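Local coordinates for apicoplast TIC22, putative (PDB 4E6Z), which probably acts as an essential chaperone for protein import into the apicoplast, the relict plastid of the malaria parasite, at residues Q98-D108 with Q162-K172. Numbering follows the deposited sequence.
Sequences QVCYMFLCPYD and QNIYWKLISSK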
ATOM      1  N   GLN A  98      11.114  11.889 -15.001  1.00 83.80           N
ATOM      2  CA  GLN A  98      11.325  12.268 -13.612  1.00 77.94           C
ATOM      3  C   GLN A  98      10.461  11.385 -12.721  1.00 73.55           C
ATOM      4  O   GLN A  98       9.236  11.439 -12.793  1.00 68.47           O
ATOM      5  CB  GLN A  98      10.967  13.738 -13.400  1.00 85.81           C
ATOM      6  CG  GLN A  98      11.806  14.708 -14.215  1.00 91.95           C
ATOM      7  CD  GLN A  98      11.343  16.142 -14.058  1.00102.18           C
ATOM      8  OE1 GLN A  98      11.792  16.856 -13.162  1.00106.14           O
ATOM      9  NE2 GLN A  98      10.434  16.569 -14.927  1.00107.19           N
ATOM     10  N   VAL A  99      11.100  10.575 -11.884  1.00 66.47           N
ATOM     11  CA  VAL A  99      10.373   9.612 -11.067  1.00 65.64           C
ATOM     12  C   VAL A  99      10.450   9.891  -9.571  1.00 60.25           C
ATOM     13  O   VAL A  99      11.521  10.149  -9.027  1.00 59.72           O
ATOM     14  CB  VAL A  99      10.874   8.178 -11.319  1.00 60.25           C
ATOM     15  CG1 VAL A  99      10.216   7.212 -10.352  1.00 58.60           C
ATOM     16  CG2 VAL A  99      10.593   7.772 -12.752  1.00 66.16           C
ATOM     17  N   CYS A 100       9.296   9.833  -8.912  1.00 51.45           N
ATOM     18  CA  CYS A 100       9.243   9.859  -7.457  1.00 46.89           C
ATOM     19  C   CYS A 100       8.670   8.542  -6.928  1.00 44.05           C
ATOM     20  O   CYS A 100       7.819   7.928  -7.566  1.00 48.06           O
ATOM     21  CB  CYS A 100       8.440  11.063  -6.949  1.00 45.53           C
ATOM     22  SG  CYS A 100       9.307  12.657  -7.139  1.00 56.42           S
ATOM     23  N   TYR A 101       9.152   8.120  -5.765  1.00 39.84           N
ATOM     24  CA  TYR A 101       8.792   6.829  -5.191  1.00 36.88           C
ATOM     25  C   TYR A 101       7.804   6.951  -4.038  1.00 38.50           C
ATOM     26  O   TYR A 101       8.003   7.733  -3.112  1.00 36.85           O
ATOM     27  CB  TYR A 101      10.053   6.101  -4.724  1.00 36.89           C
ATOM     28  CG  TYR A 101      10.960   5.706  -5.862  1.00 53.68           C
ATOM     29  CD1 TYR A 101      10.749   4.527  -6.562  1.00 57.05           C
ATOM     30  CD2 TYR A 101      12.018   6.518  -6.251  1.00 61.51           C
ATOM     31  CE1 TYR A 101      11.570   4.162  -7.613  1.00 67.17           C
ATOM     32  CE2 TYR A 101      12.846   6.161  -7.301  1.00 68.06           C
ATOM     33  CZ  TYR A 101      12.615   4.981  -7.979  1.00 72.55           C
ATOM     34  OH  TYR A 101      13.431   4.613  -9.022  1.00 82.24           O
HETATM   35  N   MSE A 102       6.735   6.170  -4.105  1.00 37.20           N
HETATM   36  CA  MSE A 102       5.748   6.127  -3.038  1.00 41.60           C
HETATM   37  C   MSE A 102       5.640   4.701  -2.510  1.00 38.54           C
HETATM   38  O   MSE A 102       5.401   3.771  -3.273  1.00 39.83           O
HETATM   39  CB  MSE A 102       4.397   6.589  -3.564  1.00 42.52           C
HETATM   40  CG  MSE A 102       4.452   7.931  -4.248  1.00 37.49           C
HETATM   41 SE   MSE A 102       2.715   8.513  -4.893  1.00 52.46          SE
HETATM   42  CE  MSE A 102       2.301   7.032  -6.100  1.00 49.70           C
ATOM     43  N   PHE A 103       5.836   4.528  -1.207  1.00 40.33           N
ATOM     44  CA  PHE A 103       5.878   3.195  -0.613  1.00 29.70           C
ATOM     45  C   PHE A 103       4.622   2.897   0.200  1.00 39.84           C
ATOM     46  O   PHE A 103       4.153   3.735   0.971  1.00 35.90           O
ATOM     47  CB  PHE A 103       7.117   3.042   0.271  1.00 29.87           C
ATOM     48  CG  PHE A 103       8.416   3.241  -0.462  1.00 36.19           C
ATOM     49  CD1 PHE A 103       9.091   2.160  -1.006  1.00 34.39           C
ATOM     50  CD2 PHE A 103       8.962   4.512  -0.607  1.00 32.22           C
ATOM     51  CE1 PHE A 103      10.283   2.337  -1.685  1.00 36.39           C
ATOM     52  CE2 PHE A 103      10.160   4.697  -1.283  1.00 41.76           C
ATOM     53  CZ  PHE A 103      10.824   3.607  -1.822  1.00 41.40           C
ATOM     54  N   LEU A 104       4.077   1.697   0.024  1.00 40.14           N
ATOM     55  CA  LEU A 104       2.939   1.261   0.825  1.00 34.87           C
ATOM     56  C   LEU A 104       3.409   0.778   2.193  1.00 36.15           C
ATOM     57  O   LEU A 104       2.634   0.747   3.149  1.00 41.23           O
ATOM     58  CB  LEU A 104       2.149   0.170   0.099  1.00 26.31           C
ATOM     59  CG  LEU A 104       1.160   0.698  -0.943  1.00 34.57           C
ATOM     60  CD1 LEU A 104       0.831  -0.354  -1.993  1.00 37.29           C
ATOM     61  CD2 LEU A 104      -0.108   1.206  -0.265  1.00 34.64           C
ATOM     62  N   CYS A 105       4.687   0.414   2.278  1.00 39.07           N
ATOM     63  CA  CYS A 105       5.286  -0.031   3.536  1.00 31.88           C
ATOM     64  C   CYS A 105       6.367   0.944   3.976  1.00 42.67           C
ATOM     65  O   CYS A 105       7.307   1.207   3.227  1.00 39.73           O
ATOM     66  CB  CYS A 105       5.868  -1.441   3.398  1.00 30.86           C
ATOM     67  SG  CYS A 105       6.766  -2.037   4.855  1.00 48.46           S
ATOM     68  N   PRO A 106       6.232   1.481   5.199  1.00 48.16           N
ATOM     69  CA  PRO A 106       7.117   2.536   5.707  1.00 43.59           C
ATOM     70  C   PRO A 106       8.551   2.046   5.870  1.00 39.62           C
ATOM     71  O   PRO A 106       9.480   2.849   5.831  1.00 44.97           O
ATOM     72  CB  PRO A 106       6.515   2.865   7.077  1.00 35.57           C
ATOM     73  CG  PRO A 106       5.806   1.599   7.481  1.00 40.74           C
ATOM     74  CD  PRO A 106       5.245   1.052   6.208  1.00 38.22           C
ATOM     75  N   TYR A 107       8.727   0.744   6.056  1.00 38.57           N
ATOM     76  CA  TYR A 107      10.062   0.193   6.254  1.00 42.48           C
ATOM     77  C   TYR A 107      10.812   0.061   4.931  1.00 40.10           C
ATOM     78  O   TYR A 107      12.036   0.087   4.906  1.00 41.95           O
ATOM     79  CB  TYR A 107       9.993  -1.136   7.011  1.00 44.33           C
ATOM     80  CG  TYR A 107       9.285  -1.005   8.342  1.00 58.01           C
ATOM     81  CD1 TYR A 107       9.864  -0.304   9.392  1.00 61.77           C
ATOM     82  CD2 TYR A 107       8.030  -1.564   8.542  1.00 64.37           C
ATOM     83  CE1 TYR A 107       9.215  -0.172  10.608  1.00 64.58           C
ATOM     84  CE2 TYR A 107       7.374  -1.440   9.753  1.00 67.82           C
ATOM     85  CZ  TYR A 107       7.971  -0.743  10.783  1.00 71.76           C
ATOM     86  OH  TYR A 107       7.319  -0.617  11.989  1.00 77.43           O
ATOM     87  N   ASP A 108      10.071  -0.070   3.833  1.00 39.65           N
ATOM     88  CA  ASP A 108      10.674  -0.007   2.509  1.00 34.77           C
ATOM     89  C   ASP A 108      11.189   1.417   2.262  1.00 36.39           C
ATOM     90  O   ASP A 108      12.252   1.604   1.683  1.00 37.71           O
ATOM     91  CB  ASP A 108       9.663  -0.387   1.426  1.00 27.29           C
ATOM     92  CG  ASP A 108       9.283  -1.869   1.454  1.00 37.39           C
ATOM     93  OD1 ASP A 108       9.840  -2.634   2.271  1.00 39.60           O
ATOM     94  OD2 ASP A 108       8.418  -2.264   0.643  1.00 37.02           O
ATOM     95  N   GLN A 162       9.750  16.637 -17.899  1.00132.54           N
ATOM     96  CA  GLN A 162       8.686  17.613 -17.694  1.00130.83           C
ATOM     97  C   GLN A 162       7.791  17.223 -16.519  1.00128.75           C
ATOM     98  O   GLN A 162       7.815  17.866 -15.468  1.00123.53           O
ATOM     99  CB  GLN A 162       7.848  17.766 -18.966  1.00130.02           C
ATOM    100  CG  GLN A 162       6.815  18.876 -18.897  1.00126.66           C
ATOM    101  CD  GLN A 162       7.448  20.250 -18.810  1.00129.53           C
ATOM    102  OE1 GLN A 162       6.933  21.142 -18.137  1.00128.48           O
ATOM    103  NE2 GLN A 162       8.575  20.426 -19.491  1.00131.64           N
ATOM    104  N   ASN A 163       7.001  16.168 -16.701  1.00103.74           N
ATOM    105  CA  ASN A 163       6.095  15.699 -15.657  1.00100.74           C
ATOM    106  C   ASN A 163       6.672  14.560 -14.827  1.00 89.72           C
ATOM    107  O   ASN A 163       7.402  13.710 -15.337  1.00 91.45           O
ATOM    108  CB  ASN A 163       4.747  15.284 -16.254  1.00106.51           C
ATOM    109  CG  ASN A 163       3.845  16.469 -16.532  1.00115.13           C
ATOM    110  OD1 ASN A 163       4.013  17.542 -15.952  1.00114.92           O
ATOM    111  ND2 ASN A 163       2.875  16.277 -17.420  1.00118.87           N
ATOM    112  N   ILE A 164       6.334  14.553 -13.543  1.00 79.28           N
ATOM    113  CA  ILE A 164       6.839  13.549 -12.618  1.00 70.40           C
ATOM    114  C   ILE A 164       6.024  12.265 -12.674  1.00 66.22           C
ATOM    115  O   ILE A 164       4.799  12.290 -12.581  1.00 69.03           O
ATOM    116  CB  ILE A 164       6.833  14.071 -11.168  1.00 66.96           C
ATOM    117  CG1 ILE A 164       7.768  15.275 -11.030  1.00 68.78           C
ATOM    118  CG2 ILE A 164       7.225  12.962 -10.200  1.00 61.03           C
ATOM    119  CD1 ILE A 164       7.776  15.886  -9.644  1.00 61.51           C
ATOM    120  N   TYR A 165       6.714  11.141 -12.828  1.00 65.77           N
ATOM    121  CA  TYR A 165       6.070   9.838 -12.756  1.00 58.97           C
ATOM    122  C   TYR A 165       6.071   9.322 -11.319  1.00 55.49           C
ATOM    123  O   TYR A 165       7.115   8.956 -10.777  1.00 58.56           O
ATOM    124  CB  TYR A 165       6.755   8.837 -13.690  1.00 65.92           C
ATOM    125  CG  TYR A 165       6.204   7.431 -13.580  1.00 73.71           C
ATOM    126  CD1 TYR A 165       4.902   7.143 -13.966  1.00 76.14           C
ATOM    127  CD2 TYR A 165       6.986   6.393 -13.093  1.00 77.61           C
ATOM    128  CE1 TYR A 165       4.392   5.863 -13.866  1.00 76.19           C
ATOM    129  CE2 TYR A 165       6.486   5.108 -12.991  1.00 80.00           C
ATOM    130  CZ  TYR A 165       5.188   4.849 -13.378  1.00 81.78           C
ATOM    131  OH  TYR A 165       4.685   3.570 -13.277  1.00 90.00           O
ATOM    132  N   TRP A 166       4.894   9.308 -10.705  1.00 48.38           N
ATOM    133  CA  TRP A 166       4.743   8.833  -9.337  1.00 53.52           C
ATOM    134  C   TRP A 166       4.617   7.314  -9.307  1.00 54.48           C
ATOM    135  O   TRP A 166       3.596   6.761  -9.709  1.00 57.64           O
ATOM    136  CB  TRP A 166       3.523   9.487  -8.687  1.00 52.51           C
ATOM    137  CG  TRP A 166       3.624  10.978  -8.643  1.00 60.75           C
ATOM    138  CD1 TRP A 166       3.130  11.868  -9.560  1.00 63.25           C
ATOM    139  CD2 TRP A 166       4.272  11.760  -7.635  1.00 62.10           C
ATOM    140  NE1 TRP A 166       3.426  13.154  -9.176  1.00 66.49           N
ATOM    141  CE2 TRP A 166       4.130  13.115  -7.998  1.00 65.11           C
ATOM    142  CE3 TRP A 166       4.960  11.445  -6.458  1.00 59.77           C
ATOM    143  CZ2 TRP A 166       4.647  14.153  -7.229  1.00 60.38           C
ATOM    144  CZ3 TRP A 166       5.476  12.477  -5.695  1.00 61.21           C
ATOM    145  CH2 TRP A 166       5.315  13.813  -6.082  1.00 59.23           C
ATOM    146  N   LYS A 167       5.666   6.648  -8.832  1.00 51.10           N
ATOM    147  CA  LYS A 167       5.728   5.188  -8.833  1.00 45.08           C
ATOM    148  C   LYS A 167       5.356   4.598  -7.475  1.00 44.89           C
ATOM    149  O   LYS A 167       6.028   4.843  -6.474  1.00 46.69           O
ATOM    150  CB  LYS A 167       7.125   4.725  -9.245  1.00 52.11           C
ATOM    151  CG  LYS A 167       7.331   3.226  -9.212  1.00 58.12           C
ATOM    152  CD  LYS A 167       8.784   2.871  -9.502  1.00 73.17           C
ATOM    153  CE  LYS A 167       9.145   3.143 -10.952  1.00 86.23           C
ATOM    154  NZ  LYS A 167       8.402   2.249 -11.884  1.00 97.01           N
ATOM    155  N   LEU A 168       4.282   3.816  -7.453  1.00 40.61           N
ATOM    156  CA  LEU A 168       3.823   3.181  -6.222  1.00 43.69           C
ATOM    157  C   LEU A 168       4.553   1.858  -6.003  1.00 42.97           C
ATOM    158  O   LEU A 168       4.605   1.016  -6.899  1.00 49.93           O
ATOM    159  CB  LEU A 168       2.308   2.957  -6.279  1.00 43.39           C
ATOM    160  CG  LEU A 168       1.601   2.374  -5.049  1.00 46.12           C
ATOM    161  CD1 LEU A 168       1.682   3.318  -3.861  1.00 38.84           C
ATOM    162  CD2 LEU A 168       0.149   2.055  -5.377  1.00 49.64           C
ATOM    163  N   ILE A 169       5.116   1.681  -4.813  1.00 39.12           N
ATOM    164  CA  ILE A 169       5.841   0.460  -4.474  1.00 43.66           C
ATOM    165  C   ILE A 169       5.126  -0.365  -3.402  1.00 40.29           C
ATOM    166  O   ILE A 169       5.076   0.036  -2.237  1.00 39.00           O
ATOM    167  CB  ILE A 169       7.253   0.781  -3.946  1.00 44.74           C
ATOM    168  CG1 ILE A 169       7.955   1.789  -4.857  1.00 50.08           C
ATOM    169  CG2 ILE A 169       8.067  -0.499  -3.800  1.00 37.01           C
ATOM    170  CD1 ILE A 169       8.116   1.309  -6.279  1.00 57.04           C
ATOM    171  N   SER A 170       4.589  -1.521  -3.791  1.00 40.28           N
ATOM    172  CA  SER A 170       3.956  -2.419  -2.830  1.00 43.16           C
ATOM    173  C   SER A 170       4.961  -2.889  -1.788  1.00 36.31           C
ATOM    174  O   SER A 170       6.161  -2.879  -2.031  1.00 34.33           O
ATOM    175  CB  SER A 170       3.332  -3.633  -3.531  1.00 47.33           C
ATOM    176  OG  SER A 170       2.163  -3.277  -4.244  1.00 49.06           O
ATOM    177  N   SER A 171       4.463  -3.294  -0.624  1.00 47.63           N
ATOM    178  CA  SER A 171       5.315  -3.842   0.422  1.00 43.28           C
ATOM    179  C   SER A 171       6.180  -4.965  -0.128  1.00 41.72           C
ATOM    180  O   SER A 171       5.670  -5.932  -0.696  1.00 44.16           O
ATOM    181  CB  SER A 171       4.469  -4.366   1.584  1.00 41.20           C
ATOM    182  OG  SER A 171       5.277  -5.031   2.541  1.00 38.53           O
ATOM    183  N   LYS A 172       7.489  -4.832   0.040  1.00 38.65           N
ATOM    184  CA  LYS A 172       8.422  -5.837  -0.455  1.00 47.64           C
ATOM    185  C   LYS A 172       8.097  -7.208   0.137  1.00 44.46           C
ATOM    186  O   LYS A 172       8.142  -8.220  -0.557  1.00 42.96           O
ATOM    187  CB  LYS A 172       9.856  -5.438  -0.109  1.00 50.41           C
ATOM    188  CG  LYS A 172      10.919  -6.368  -0.657  1.00 68.25           C
ATOM    189  CD  LYS A 172      12.274  -6.067  -0.036  1.00 79.63           C
ATOM    190  CE  LYS A 172      13.382  -6.858  -0.710  1.00 92.44           C
ATOM    191  NZ  LYS A 172      13.603  -6.423  -2.120  1.00 96.20           N
TER
HETATM  192  O   HOH W   1       6.366  -0.288   0.046  1.00 29.82           O
HETATM  193  O   HOH W   2       8.579  -4.965   2.985  1.00 47.89           O
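Ile164 lays CG2 against Cys100 SG, 3.7 Å away, on the side of the sheet that faces helix 135-150. Next, Tyr165 reaches in with both backbone polar atoms: its N donates to Gln98 O, while its O takes Cys100 N from well above the carbonyl plane. Its ring lies beside Val99, whose CG2 meets the ring edge at CD2. Trp166 returns to the Ile164 side, where its six-membered ring has Cys100 SG 4.5 Å from its centroid, an oblique sulfur-aromatic contact. The selenium of Met102, a selenomethionine, adds a second; a bend at chi3 (-59°) brings its CE to 3.8 Å from Trp166 CB. Lys167 repeats the two-way backbone grip with Cys100 O and Met102 N, and its aliphatic CD runs alongside Tyr101 CE1 at 3.6 Å; the Tyr101 hydroxyl is hydrogen-bonded to Glu94 OE1. Leu168 CD1 packs on Leu104 CG, and Ile169 leans CB on Phe103 CD1 (3.7 Å) while its N donates to Met102 O and its O accepts from Leu104 N. Ser170 CA rests on Leu104 CD1. Ser171, the N-cap of helix 172-179, sets its CB against that of Cys105, the N-cap residue of helix 106-119. Lys172 N then donates to Asp108 OD2 through the syn lone pair, 2.8 Å, and water 1 links that same oxygen to Ile169 O and Cys105 N. The whole is a pair of neighbouring parallel strands in the mixed sheet 92-94, 97-103, 164-169 of this Tic22-family protein, each leading into a helix, with a helix-start carboxylate receiving the first backbone N-H of the other helix.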